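Local coordinates for protein fusolin (Unidentified entomopoxvirus, PDB 4OW5) that probably binds chitin through a copper-dependent lytic polysaccharide monooxygenase-like domain, enhances virulence, and crystallizes in vivo into viral spindles, at residues A[87-93]-A[225-229]. Sequence-based numbering, arbitrary orientation.
Sequences VVPNYLC and FYNCA
The disulfide Cys93–Cys228 ties the long loop that follows helix 80-87 to strand 223-234 of the fibronectin type III-like core in this LPMO-family domain, and illustrates how a covalent link can join a loop to a sheet while an aliphatic side chain packs over an aromatic face beside it. Its SG atoms lie 2.0 Å apart with a left-handed chi3 of -86°, near the perpendicular twist that a disulfide prefers. Each sulfur lies beside its own backbone N and across from its carbonyl carbon, a setting of chi1 that turns the two to meet, and the CA atoms of Cys93 and Cys228 are 5.3 Å apart. No direct hydrogen bond crosses between the segments; instead a water donates to Cys93 O and accepts from Cys228 N at 2.8 Å, joining the two backbones beside the sulfurs. On the loop side, Leu92 O is hydrogen-bonded to Tyr212 OH and Cys93 N to Asp112 OD1. Next to the disulfide comes a CH-pi contact: Val88 CG2 sits almost over the middle of the Tyr226 ring, 3.7 Å from its centroid and 12° off the normal, while Val87 CG1 lies 4.3 Å from Tyr226 OH, a loose contact. The contact is buried: Tyr212 of strand 209-217 touches Val88, Tyr226 and Cys228, and Ala71 of strand 70-72 packs against Val87, Val88 and Tyr226, with Ile83 of helix 80-87 also against the tyrosine.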
# COMPACT_ATOMS: atom_id res chain seq x y z
N VAL A 87 14.84 -12.42 27.76
CA VAL A 87 13.56 -11.94 28.29
C VAL A 87 12.50 -11.98 27.21
O VAL A 87 11.44 -12.60 27.41
CB VAL A 87 13.73 -10.53 28.91
CG1 VAL A 87 12.47 -10.07 29.61
CG2 VAL A 87 14.91 -10.51 29.86
N VAL A 88 12.77 -11.35 26.07
CA VAL A 88 11.87 -11.37 24.90
C VAL A 88 12.71 -11.76 23.65
O VAL A 88 12.94 -10.94 22.75
CB VAL A 88 11.10 -10.04 24.70
CG1 VAL A 88 10.01 -10.19 23.63
CG2 VAL A 88 10.51 -9.57 26.02
N PRO A 89 13.17 -13.04 23.61
CA PRO A 89 13.97 -13.49 22.47
C PRO A 89 13.14 -13.67 21.21
O PRO A 89 13.66 -13.49 20.12
CB PRO A 89 14.55 -14.81 22.97
CG PRO A 89 13.58 -15.32 23.96
CD PRO A 89 13.06 -14.08 24.64
N ASN A 90 11.86 -14.01 21.34
CA ASN A 90 10.99 -14.20 20.19
C ASN A 90 9.54 -14.03 20.67
O ASN A 90 9.34 -13.73 21.85
CB ASN A 90 11.28 -15.54 19.54
CG ASN A 90 11.47 -16.65 20.53
OD1 ASN A 90 10.59 -16.92 21.34
ND2 ASN A 90 12.62 -17.28 20.54
N TYR A 91 8.56 -14.11 19.77
CA TYR A 91 7.14 -13.86 20.10
C TYR A 91 7.03 -12.46 20.73
O TYR A 91 6.50 -12.27 21.83
CB TYR A 91 6.58 -14.95 21.01
CG TYR A 91 6.42 -16.28 20.32
CD1 TYR A 91 5.50 -16.45 19.30
CD2 TYR A 91 7.26 -17.35 20.62
CE1 TYR A 91 5.31 -17.68 18.69
CE2 TYR A 91 7.15 -18.57 19.94
CZ TYR A 91 6.14 -18.74 19.01
OH TYR A 91 5.92 -19.94 18.39
N LEU A 92 7.59 -11.48 20.02
CA LEU A 92 7.67 -10.11 20.50
C LEU A 92 6.31 -9.47 20.75
O LEU A 92 6.19 -8.72 21.72
CB LEU A 92 8.49 -9.23 19.54
CG LEU A 92 10.00 -9.16 19.81
CD1 LEU A 92 10.65 -10.52 19.57
CD2 LEU A 92 10.66 -8.09 18.95
N CYS A 93 5.28 -9.72 19.91
CA CYS A 93 3.99 -9.08 20.14
C CYS A 93 3.22 -9.76 21.28
O CYS A 93 2.21 -9.20 21.72
CB CYS A 93 3.16 -9.05 18.85
SG CYS A 93 3.95 -8.13 17.49
N PHE A 225 6.61 -4.11 29.97
CA PHE A 225 5.45 -4.29 29.12
C PHE A 225 5.88 -4.03 27.66
O PHE A 225 6.57 -3.04 27.38
CB PHE A 225 4.29 -3.40 29.54
CG PHE A 225 3.89 -3.64 30.97
CD1 PHE A 225 4.60 -3.06 32.00
CD2 PHE A 225 2.85 -4.51 31.28
CE1 PHE A 225 4.29 -3.36 33.33
CE2 PHE A 225 2.60 -4.86 32.59
CZ PHE A 225 3.33 -4.31 33.61
N TYR A 226 5.52 -4.93 26.78
CA TYR A 226 5.89 -4.89 25.38
C TYR A 226 4.64 -4.97 24.51
O TYR A 226 3.87 -5.93 24.62
CB TYR A 226 6.83 -6.05 25.05
CG TYR A 226 8.10 -6.08 25.89
CD1 TYR A 226 9.31 -5.65 25.37
CD2 TYR A 226 8.08 -6.56 27.19
CE1 TYR A 226 10.48 -5.70 26.13
CE2 TYR A 226 9.24 -6.61 27.97
CZ TYR A 226 10.44 -6.15 27.44
OH TYR A 226 11.54 -6.10 28.24
N ASN A 227 4.43 -3.99 23.64
CA ASN A 227 3.26 -3.97 22.74
C ASN A 227 3.62 -3.61 21.32
O ASN A 227 4.36 -2.64 21.10
CB ASN A 227 2.24 -2.92 23.19
CG ASN A 227 1.44 -3.13 24.44
OD1 ASN A 227 0.53 -2.36 24.66
ND2 ASN A 227 1.61 -4.18 25.21
N CYS A 228 3.00 -4.32 20.35
CA CYS A 228 3.04 -4.02 18.93
C CYS A 228 1.87 -3.15 18.57
O CYS A 228 0.77 -3.40 19.03
CB CYS A 228 3.00 -5.32 18.11
SG CYS A 228 4.48 -6.32 18.29
N ALA A 229 2.10 -2.15 17.72
CA ALA A 229 1.04 -1.30 17.17
C ALA A 229 1.22 -1.27 15.65
O ALA A 229 2.30 -0.98 15.16
CB ALA A 229 1.12 0.09 17.74
O HOH W 1 1.31 -6.46 21.15